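PDB 4OVY: haloacid dehalogenase domain protein hydrolase from Planctomyces limnophilus, which binds a calcium ion and is probably a hydrolase, perhaps a phosphatase, of the haloacid dehalogenase superfamily. Local coordinates for residues E1-D9 against Q141-F149; D236-S247 against D278-W289. All coordinates share one frame; numbering follows the deposited sequence.

Contact 1: E1-D9 against Q141-F149. With EDO (1,2-ethanediol), chain G; EDO (1,2-ethanediol), chain F.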
loop_
_atom_site.group_PDB
_atom_site.type_symbol
_atom_site.label_atom_id
_atom_site.label_comp_id
_atom_site.label_asym_id
_atom_site.label_seq_id
_atom_site.Cartn_x
_atom_site.Cartn_y
_atom_site.Cartn_z
ATOM N N GLU A 1 -23.086 -26.500 7.750
ATOM C CA GLU A 1 -23.829 -25.280 8.177
ATOM C C GLU A 1 -23.631 -24.151 7.165
ATOM O O GLU A 1 -22.905 -24.312 6.179
ATOM C CB GLU A 1 -23.375 -24.848 9.567
ATOM N N GLU A 2 -24.292 -23.020 7.410
ATOM C CA GLU A 2 -24.200 -21.851 6.533
ATOM C C GLU A 2 -22.753 -21.413 6.287
ATOM O O GLU A 2 -22.319 -21.360 5.135
ATOM C CB GLU A 2 -25.019 -20.674 7.094
ATOM C CG GLU A 2 -26.500 -20.702 6.735
ATOM C CD GLU A 2 -26.776 -20.371 5.276
ATOM O OE1 GLU A 2 -25.872 -19.846 4.588
ATOM O OE2 GLU A 2 -27.908 -20.634 4.817
ATOM N N PRO A 3 -22.001 -21.104 7.365
ATOM C CA PRO A 3 -20.654 -20.599 7.148
ATOM C C PRO A 3 -19.668 -21.739 6.895
ATOM O O PRO A 3 -19.781 -22.816 7.504
ATOM C CB PRO A 3 -20.341 -19.899 8.465
ATOM C CG PRO A 3 -21.053 -20.720 9.482
ATOM C CD PRO A 3 -22.270 -21.300 8.804
ATOM N N LEU A 4 -18.722 -21.503 5.992
ATOM C CA LEU A 4 -17.649 -22.456 5.735
ATOM C C LEU A 4 -18.166 -23.860 5.383
ATOM O O LEU A 4 -17.740 -24.846 5.979
ATOM C CB LEU A 4 -16.726 -22.517 6.960
ATOM C CG LEU A 4 -16.185 -21.176 7.453
ATOM C CD1 LEU A 4 -15.204 -21.406 8.589
ATOM C CD2 LEU A 4 -15.532 -20.398 6.316
ATOM N N PRO A 5 -19.081 -23.952 4.404
ATOM C CA PRO A 5 -19.721 -25.244 4.105
ATOM C C PRO A 5 -18.779 -26.353 3.626
ATOM O O PRO A 5 -19.094 -27.529 3.799
ATOM C CB PRO A 5 -20.738 -24.898 3.009
ATOM C CG PRO A 5 -20.279 -23.608 2.436
ATOM C CD PRO A 5 -19.597 -22.871 3.546
ATOM N N SER A 6 -17.647 -25.988 3.031
ATOM C CA SER A 6 -16.665 -26.976 2.566
ATOM C C SER A 6 -15.664 -27.387 3.651
ATOM O O SER A 6 -14.752 -28.167 3.377
ATOM C CB SER A 6 -15.905 -26.447 1.340
ATOM O OG SER A 6 -16.782 -26.307 0.241
ATOM N N TRP A 7 -15.834 -26.869 4.870
ATOM C CA TRP A 7 -14.966 -27.210 5.991
ATOM C C TRP A 7 -15.653 -28.201 6.920
ATOM O O TRP A 7 -16.728 -27.911 7.441
ATOM C CB TRP A 7 -14.606 -25.961 6.800
ATOM C CG TRP A 7 -13.808 -24.916 6.058
ATOM C CD1 TRP A 7 -14.217 -24.169 4.988
ATOM C CD2 TRP A 7 -12.475 -24.489 6.355
ATOM N NE1 TRP A 7 -13.220 -23.305 4.602
ATOM C CE2 TRP A 7 -12.139 -23.479 5.423
ATOM C CE3 TRP A 7 -11.530 -24.856 7.321
ATOM C CZ2 TRP A 7 -10.896 -22.840 5.424
ATOM C CZ3 TRP A 7 -10.295 -24.213 7.325
ATOM C CH2 TRP A 7 -9.990 -23.218 6.382
ATOM N N ASN A 8 -15.019 -29.357 7.128
ATOM C CA ASN A 8 -15.447 -30.336 8.134
ATOM C C ASN A 8 -15.215 -29.783 9.533
ATOM O O ASN A 8 -14.498 -28.796 9.703
ATOM C CB ASN A 8 -14.622 -31.629 8.026
ATOM C CG ASN A 8 -14.904 -32.410 6.767
ATOM O OD1 ASN A 8 -16.046 -32.492 6.306
ATOM N ND2 ASN A 8 -13.864 -33.011 6.211
ATOM N N ASP A 9 -15.782 -30.443 10.542
ATOM C CA ASP A 9 -15.437 -30.112 11.910
ATOM C C ASP A 9 -13.958 -30.455 12.086
ATOM O O ASP A 9 -13.527 -31.540 11.722
ATOM C CB ASP A 9 -16.297 -30.880 12.913
ATOM C CG ASP A 9 -16.076 -30.417 14.352
ATOM O OD1 ASP A 9 -15.571 -29.291 14.586
ATOM O OD2 ASP A 9 -16.407 -31.191 15.262
ATOM N N GLN A 141 -11.410 -23.865 -2.927
ATOM C CA GLN A 141 -12.787 -23.504 -2.649
ATOM C C GLN A 141 -13.018 -23.202 -1.160
ATOM O O GLN A 141 -13.708 -22.232 -0.833
ATOM C CB GLN A 141 -13.730 -24.611 -3.146
ATOM C CG GLN A 141 -15.188 -24.446 -2.748
ATOM C CD GLN A 141 -15.848 -23.218 -3.355
ATOM O OE1 GLN A 141 -15.525 -22.800 -4.470
ATOM N NE2 GLN A 141 -16.796 -22.647 -2.630
ATOM N N PRO A 142 -12.433 -24.009 -0.250
ATOM C CA PRO A 142 -12.588 -23.669 1.164
ATOM C C PRO A 142 -11.993 -22.307 1.536
ATOM O O PRO A 142 -12.512 -21.630 2.424
ATOM C CB PRO A 142 -11.859 -24.811 1.884
ATOM C CG PRO A 142 -11.914 -25.947 0.926
ATOM C CD PRO A 142 -11.769 -25.309 -0.422
HETATM N N MSE A 143 -10.932 -21.890 0.855
HETATM C CA MSE A 143 -10.334 -20.585 1.131
HETATM C C MSE A 143 -11.171 -19.483 0.530
HETATM O O MSE A 143 -11.253 -18.401 1.092
HETATM C CB MSE A 143 -8.881 -20.515 0.646
HETATM C CG MSE A 143 -8.005 -21.556 1.342
HETATM SE SE MSE A 143 -7.864 -21.239 3.291
HETATM C CE MSE A 143 -6.698 -19.658 3.184
ATOM N N LEU A 144 -11.808 -19.732 -0.610
ATOM C CA LEU A 144 -12.760 -18.758 -1.156
ATOM C C LEU A 144 -13.905 -18.511 -0.167
ATOM O O LEU A 144 -14.342 -17.375 0.032
ATOM C CB LEU A 144 -13.331 -19.230 -2.485
ATOM C CG LEU A 144 -12.366 -19.459 -3.649
ATOM C CD1 LEU A 144 -13.173 -19.815 -4.892
ATOM C CD2 LEU A 144 -11.486 -18.243 -3.888
ATOM N N GLU A 145 -14.387 -19.584 0.445
ATOM C CA GLU A 145 -15.408 -19.480 1.488
ATOM C C GLU A 145 -14.907 -18.683 2.691
ATOM O O GLU A 145 -15.626 -17.839 3.222
ATOM C CB GLU A 145 -15.870 -20.869 1.926
ATOM C CG GLU A 145 -16.651 -21.594 0.847
ATOM C CD GLU A 145 -16.884 -23.057 1.150
ATOM O OE1 GLU A 145 -16.636 -23.487 2.305
ATOM O OE2 GLU A 145 -17.325 -23.775 0.225
ATOM N N LEU A 146 -13.670 -18.944 3.105
ATOM C CA LEU A 146 -13.081 -18.234 4.238
ATOM C C LEU A 146 -12.953 -16.744 3.951
ATOM O O LEU A 146 -13.310 -15.922 4.786
ATOM C CB LEU A 146 -11.722 -18.839 4.609
ATOM C CG LEU A 146 -10.960 -18.143 5.739
ATOM C CD1 LEU A 146 -11.790 -18.073 7.021
ATOM C CD2 LEU A 146 -9.663 -18.887 5.986
ATOM N N LEU A 147 -12.457 -16.399 2.765
ATOM C CA LEU A 147 -12.371 -14.991 2.355
ATOM C C LEU A 147 -13.735 -14.278 2.422
ATOM O O LEU A 147 -13.837 -13.183 2.975
ATOM C CB LEU A 147 -11.798 -14.880 0.942
ATOM C CG LEU A 147 -10.304 -15.180 0.798
ATOM C CD1 LEU A 147 -9.969 -15.379 -0.671
ATOM C CD2 LEU A 147 -9.451 -14.077 1.407
ATOM N N ALA A 148 -14.771 -14.907 1.871
ATOM C CA ALA A 148 -16.122 -14.336 1.888
ATOM C C ALA A 148 -16.654 -14.173 3.313
ATOM O O ALA A 148 -17.246 -13.149 3.652
ATOM C CB ALA A 148 -17.080 -15.204 1.071
ATOM N N PHE A 149 -16.436 -15.196 4.134
ATOM C CA PHE A 149 -16.878 -15.209 5.524
ATOM C C PHE A 149 -16.257 -14.043 6.297
ATOM O O PHE A 149 -16.938 -13.326 7.025
ATOM C CB PHE A 149 -16.494 -16.545 6.168
ATOM C CG PHE A 149 -16.804 -16.636 7.638
ATOM C CD1 PHE A 149 -18.121 -16.691 8.083
ATOM C CD2 PHE A 149 -15.784 -16.708 8.574
ATOM C CE1 PHE A 149 -18.412 -16.795 9.438
ATOM C CE2 PHE A 149 -16.071 -16.806 9.934
ATOM C CZ PHE A 149 -17.387 -16.849 10.366
HETATM C C1 EDO G . -12.268 -35.646 3.152
HETATM O O1 EDO G . -12.169 -35.370 4.551
HETATM C C2 EDO G . -13.657 -35.278 2.636
HETATM O O2 EDO G . -14.427 -34.651 3.669
HETATM C C1 EDO F . -17.603 -17.700 -2.365
HETATM O O1 EDO F . -18.381 -17.968 -1.197
HETATM C C2 EDO F . -17.088 -19.013 -2.929
HETATM O O2 EDO F . -18.195 -19.880 -3.207
HETATM O O HOH W 1 -18.594 -18.843 4.092
#

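Contact 2: D236-S247 against D278-W289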
loop_
_atom_site.group_PDB
_atom_site.type_symbol
_atom_site.label_atom_id
_atom_site.label_comp_id
_atom_site.label_asym_id
_atom_site.label_seq_id
_atom_site.Cartn_x
_atom_site.Cartn_y
_atom_site.Cartn_z
ATOM N N ASP A 236 7.543 -22.145 5.334
ATOM C CA ASP A 236 8.483 -21.496 6.236
ATOM C C ASP A 236 8.732 -20.030 5.883
ATOM O O ASP A 236 9.094 -19.250 6.749
ATOM C CB ASP A 236 9.792 -22.280 6.298
ATOM C CG ASP A 236 9.663 -23.570 7.092
ATOM O OD1 ASP A 236 8.553 -23.884 7.610
ATOM O OD2 ASP A 236 10.685 -24.284 7.203
ATOM N N GLY A 237 8.523 -19.660 4.618
ATOM C CA GLY A 237 8.542 -18.256 4.210
ATOM C C GLY A 237 7.478 -17.377 4.861
ATOM O O GLY A 237 7.583 -16.155 4.814
ATOM N N ASP A 238 6.467 -18.000 5.473
ATOM C CA ASP A 238 5.406 -17.301 6.203
ATOM C C ASP A 238 5.646 -17.184 7.712
ATOM O O ASP A 238 4.820 -16.603 8.425
ATOM C CB ASP A 238 4.071 -18.028 5.975
ATOM C CG ASP A 238 3.629 -17.979 4.535
ATOM O OD1 ASP A 238 3.602 -16.863 3.978
ATOM O OD2 ASP A 238 3.307 -19.043 3.966
ATOM N N TYR A 239 6.773 -17.708 8.193
ATOM C CA TYR A 239 7.044 -17.787 9.636
ATOM C C TYR A 239 6.974 -16.418 10.308
ATOM O O TYR A 239 6.284 -16.256 11.301
ATOM C CB TYR A 239 8.418 -18.425 9.906
ATOM C CG TYR A 239 8.656 -18.854 11.346
ATOM C CD1 TYR A 239 8.872 -17.915 12.349
ATOM C CD2 TYR A 239 8.702 -20.201 11.696
ATOM C CE1 TYR A 239 9.100 -18.298 13.662
ATOM C CE2 TYR A 239 8.937 -20.594 13.009
ATOM C CZ TYR A 239 9.129 -19.635 13.987
ATOM O OH TYR A 239 9.361 -19.996 15.297
ATOM N N GLU A 240 7.699 -15.439 9.769
ATOM C CA GLU A 240 7.725 -14.106 10.363
ATOM C C GLU A 240 6.366 -13.402 10.298
ATOM O O GLU A 240 5.984 -12.725 11.247
ATOM C CB GLU A 240 8.824 -13.240 9.743
ATOM C CG GLU A 240 10.241 -13.689 10.108
ATOM C CD GLU A 240 10.873 -14.641 9.104
ATOM O OE1 GLU A 240 10.146 -15.289 8.304
ATOM O OE2 GLU A 240 12.123 -14.745 9.130
HETATM N N MSE A 241 5.629 -13.574 9.201
HETATM C CA MSE A 241 4.280 -13.000 9.111
HETATM C C MSE A 241 3.396 -13.543 10.226
HETATM O O MSE A 241 2.726 -12.778 10.914
HETATM C CB MSE A 241 3.650 -13.244 7.740
HETATM C CG MSE A 241 2.192 -12.785 7.734
HETATM SE SE MSE A 241 1.352 -13.074 5.978
HETATM C CE MSE A 241 1.245 -15.046 5.989
ATOM N N LEU A 242 3.373 -14.858 10.411
ATOM C CA LEU A 242 2.536 -15.472 11.452
ATOM C C LEU A 242 2.980 -15.035 12.852
ATOM O O LEU A 242 2.156 -14.693 13.701
ATOM C CB LEU A 242 2.565 -16.993 11.333
ATOM C CG LEU A 242 1.968 -17.586 10.044
ATOM C CD1 LEU A 242 2.368 -19.046 9.868
ATOM C CD2 LEU A 242 0.463 -17.451 10.028
ATOM N N GLU A 243 4.293 -15.025 13.079
ATOM C CA GLU A 243 4.854 -14.617 14.370
ATOM C C GLU A 243 4.497 -13.169 14.722
ATOM O O GLU A 243 4.116 -12.859 15.858
ATOM C CB GLU A 243 6.371 -14.798 14.338
ATOM C CG GLU A 243 7.091 -14.529 15.638
ATOM C CD GLU A 243 8.560 -14.892 15.533
ATOM O OE1 GLU A 243 9.273 -14.256 14.728
ATOM O OE2 GLU A 243 8.992 -15.827 16.239
ATOM N N TYR A 244 4.602 -12.293 13.730
ATOM C CA TYR A 244 4.279 -10.882 13.880
ATOM C C TYR A 244 2.836 -10.706 14.343
ATOM O O TYR A 244 2.541 -9.851 15.179
ATOM C CB TYR A 244 4.530 -10.172 12.538
ATOM C CG TYR A 244 4.195 -8.698 12.492
ATOM C CD1 TYR A 244 4.707 -7.809 13.432
ATOM C CD2 TYR A 244 3.392 -8.184 11.478
ATOM C CE1 TYR A 244 4.402 -6.456 13.382
ATOM C CE2 TYR A 244 3.085 -6.836 11.416
ATOM C CZ TYR A 244 3.594 -5.973 12.362
ATOM O OH TYR A 244 3.290 -4.633 12.291
ATOM N N VAL A 245 1.952 -11.540 13.811
ATOM C CA VAL A 245 0.522 -11.496 14.134
ATOM C C VAL A 245 0.172 -12.150 15.481
ATOM O O VAL A 245 -0.677 -11.632 16.219
ATOM C CB VAL A 245 -0.297 -12.147 12.993
ATOM C CG1 VAL A 245 -1.744 -12.392 13.404
ATOM C CG2 VAL A 245 -0.230 -11.265 11.751
ATOM N N THR A 246 0.821 -13.266 15.812
ATOM C CA THR A 246 0.396 -14.083 16.958
ATOM C C THR A 246 1.214 -13.933 18.241
ATOM O O THR A 246 0.696 -14.208 19.317
ATOM C CB THR A 246 0.405 -15.587 16.617
ATOM O OG1 THR A 246 1.751 -16.020 16.388
ATOM C CG2 THR A 246 -0.456 -15.886 15.393
ATOM N N SER A 247 2.481 -13.539 18.130
ATOM C CA SER A 247 3.424 -13.637 19.258
ATOM C C SER A 247 3.506 -12.371 20.097
ATOM O O SER A 247 2.899 -11.355 19.762
ATOM C CB SER A 247 4.821 -14.020 18.753
ATOM O OG SER A 247 4.801 -15.323 18.191
ATOM N N ASP A 278 8.485 -26.744 7.293
ATOM C CA ASP A 278 9.336 -27.527 8.178
ATOM C C ASP A 278 9.441 -26.842 9.532
ATOM O O ASP A 278 8.842 -27.298 10.503
ATOM C CB ASP A 278 10.706 -27.722 7.528
ATOM C CG ASP A 278 11.685 -28.497 8.398
ATOM O OD1 ASP A 278 11.280 -29.213 9.340
ATOM O OD2 ASP A 278 12.885 -28.396 8.111
ATOM N N ARG A 279 10.166 -25.731 9.588
ATOM C CA ARG A 279 10.356 -25.007 10.844
ATOM C C ARG A 279 9.030 -24.495 11.419
ATOM O O ARG A 279 8.794 -24.574 12.634
ATOM C CB ARG A 279 11.326 -23.837 10.645
ATOM C CG ARG A 279 12.661 -24.203 9.999
ATOM C CD ARG A 279 13.361 -25.330 10.729
ATOM N NE ARG A 279 14.564 -25.769 10.032
ATOM C CZ ARG A 279 15.333 -26.772 10.437
ATOM N NH1 ARG A 279 15.037 -27.441 11.547
ATOM N NH2 ARG A 279 16.407 -27.109 9.731
ATOM N N ALA A 280 8.164 -23.985 10.551
ATOM C CA ALA A 280 6.869 -23.465 10.989
ATOM C C ALA A 280 5.962 -24.574 11.517
ATOM O O ALA A 280 5.193 -24.355 12.456
ATOM C CB ALA A 280 6.180 -22.713 9.855
ATOM N N LEU A 281 6.045 -25.752 10.902
ATOM C CA LEU A 281 5.244 -26.908 11.317
ATOM C C LEU A 281 5.694 -27.430 12.684
ATOM O O LEU A 281 4.880 -27.678 13.575
ATOM C CB LEU A 281 5.336 -28.007 10.254
ATOM C CG LEU A 281 4.469 -29.255 10.403
ATOM C CD1 LEU A 281 3.003 -28.885 10.563
ATOM C CD2 LEU A 281 4.672 -30.165 9.201
ATOM N N THR A 282 7.002 -27.571 12.852
ATOM C CA THR A 282 7.562 -27.987 14.132
ATOM C C THR A 282 7.180 -27.034 15.273
ATOM O O THR A 282 6.899 -27.489 16.374
ATOM C CB THR A 282 9.086 -28.125 14.013
ATOM O OG1 THR A 282 9.371 -29.168 13.074
ATOM C CG2 THR A 282 9.742 -28.458 15.360
ATOM N N ASP A 283 7.148 -25.728 15.000
ATOM C CA ASP A 283 6.858 -24.727 16.029
ATOM C C ASP A 283 5.370 -24.410 16.199
ATOM O O ASP A 283 5.003 -23.658 17.109
ATOM C CB ASP A 283 7.617 -23.430 15.747
ATOM C CG ASP A 283 9.067 -23.486 16.195
ATOM O OD1 ASP A 283 9.508 -24.525 16.734
ATOM O OD2 ASP A 283 9.764 -22.472 16.011
ATOM N N ALA A 284 4.514 -24.984 15.357
ATOM C CA ALA A 284 3.093 -24.619 15.356
ATOM C C ALA A 284 2.445 -24.731 16.741
ATOM O O ALA A 284 1.798 -23.795 17.202
ATOM C CB ALA A 284 2.322 -25.465 14.353
ATOM N N THR A 285 2.616 -25.875 17.396
ATOM C CA THR A 285 2.010 -26.097 18.706
ATOM C C THR A 285 2.478 -25.053 19.716
ATOM O O THR A 285 1.657 -24.437 20.389
ATOM C CB THR A 285 2.294 -27.517 19.228
ATOM O OG1 THR A 285 1.691 -28.467 18.347
ATOM C CG2 THR A 285 1.721 -27.713 20.628
ATOM N N SER A 286 3.788 -24.832 19.799
ATOM C CA SER A 286 4.328 -23.867 20.754
ATOM C C SER A 286 3.857 -22.440 20.465
ATOM O O SER A 286 3.703 -21.649 21.390
ATOM C CB SER A 286 5.857 -23.917 20.790
ATOM O OG SER A 286 6.407 -23.550 19.535
ATOM N N LYS A 287 3.634 -22.121 19.191
ATOM C CA LYS A 287 3.169 -20.785 18.783
ATOM C C LYS A 287 1.646 -20.613 18.875
ATOM O O LYS A 287 1.145 -19.487 18.844
ATOM C CB LYS A 287 3.614 -20.488 17.343
ATOM C CG LYS A 287 5.121 -20.394 17.148
ATOM C CD LYS A 287 5.699 -19.158 17.817
ATOM C CE LYS A 287 7.056 -18.794 17.231
ATOM N NZ LYS A 287 7.575 -17.541 17.829
ATOM N N GLY A 288 0.911 -21.715 18.980
ATOM C CA GLY A 288 -0.552 -21.674 18.927
ATOM C C GLY A 288 -1.087 -21.563 17.505
ATOM O O GLY A 288 -2.255 -21.225 17.289
ATOM N N TRP A 289 -0.234 -21.846 16.528
ATOM C CA TRP A 289 -0.643 -21.848 15.129
ATOM C C TRP A 289 -1.484 -23.085 14.822
ATOM O O TRP A 289 -1.096 -24.210 15.131
ATOM C CB TRP A 289 0.579 -21.802 14.206
ATOM C CG TRP A 289 1.408 -20.554 14.345
ATOM C CD1 TRP A 289 1.008 -19.353 14.848
ATOM C CD2 TRP A 289 2.782 -20.379 13.943
ATOM N NE1 TRP A 289 2.044 -18.449 14.802
ATOM C CE2 TRP A 289 3.140 -19.053 14.247
ATOM C CE3 TRP A 289 3.741 -21.224 13.377
ATOM C CZ2 TRP A 289 4.412 -18.539 13.985
ATOM C CZ3 TRP A 289 5.009 -20.712 13.120
ATOM C CH2 TRP A 289 5.331 -19.386 13.426
HETATM O O HOH W 2 2.530 -17.109 18.822
#

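Contact 1: E1-D9 against Q141-F149
Ser6 and Glu145 show how one carboxylate can hold a turn against a helix. Glu145 OE1 takes the backbone N-H of Ser6 on its syn lone pair (N to OE1 2.8 Å), while Ser6 OG donates to OE2 at 2.6 Å, also from the syn side, so both oxygens grip the same residue. The Glu145 chain, extended beyond CG (chi2 169°), carries the carboxylate out from the helix to the turn. From within the helix, Gln141 NE2 adds a nearly straight bond to Glu145 OE2 on the anti side, so that three bonds together hold the carboxylate's rotation. Without this carboxylate, as with an alanine here, the N-H and hydroxyl of Ser6 would probably lose their acceptors and Gln141 NE2 its partner within the helix. Beside this, Trp7 NE1 donates to Pro142 O (2.8 Å), coming from above the carbonyl plane, and the selenium of Met143, modelled as selenomethionine, sits at the edge of the indole in a Met-aromatic contact. Further along, Leu4 CD2 packs on Phe149 CB at 4.0 Å. The type I turn Leu4 to Trp7 thus lies along helix 141-152. Helix 11-24 adds Ile16 against Trp7 and Leu17 against Leu4, and Phe41 of strand 38-41 lies against Met143.

Contact 2: D236-S247 against D278-W289
Trp289 and Tyr239 meet at close to a right angle, an edge-to-face pair in which the indole supplies the edge: its CH2 stands over the centre of the phenol ring, and the two planes are 82° apart. The indole is itself enclosed on both faces, with Lys287 CB over one and Leu242 on the other, where CD1 makes a CH-pi contact 4.3 Å from the centroid of the six-membered ring. Its rotation is fixed at the polar edge, where Trp289 NE1 donates in the ring plane to Thr246 OG1 (2.9 Å). That hydroxyl stands between the backbone N and the carbonyl carbon (chi1 66°), which turns it toward the indole. The phenol is held at its far end, for Tyr239 OH donates to the anti lone pair of Asp283 OD2 at 2.6 Å. Lys287 crosses that end of the ring, and its NZ forms a salt bridge with Glu243 OE2 (2.7 Å); Glu243 OE1 is hydrogen-bonded to Tyr192 OH of the second subunit. Asp236 acts differently, turning its carboxylate to the start of helix 279-287. Asp236 OD1 accepts from Asp278 N (2.9 Å) and Ala280 N (3.0 Å) on opposite faces of its plane, and OD2 accepts from Arg279 N. A negative group here would probably interact favourably with the helix dipole. Gly288 closes the helix in a Schellman motif. Helices 239-246 and 279-287 run nearly parallel, at 16°, and Leu242 and Trp289 both rest on Ile256 of strand 253-260, an arrangement consistent with the alpha/beta Rossmann-like core of HAD proteins.

Overall arrangement
The two contacts follow one another along the chain and do not touch: their centres are 23 Å apart and their nearest atoms about 10 Å. What connects them is the central sheet and the calcium site at the ends of its inner strands 38-41 and 230-233, formed by Asp42, Asp44 and Asn234. In contact 1, the side chain of Met143 comes about 8 Å from that of Asp42 and about 11 Å from the ion. In contact 2, the side chain of Leu242 lies about 8 Å from that of Asp42, and the side chain of Asp236 is about 9 Å from the calcium. Contact 1 joins the N-terminal segment to helix 141-152, whereas contact 2 joins two later helices and borders the second subunit.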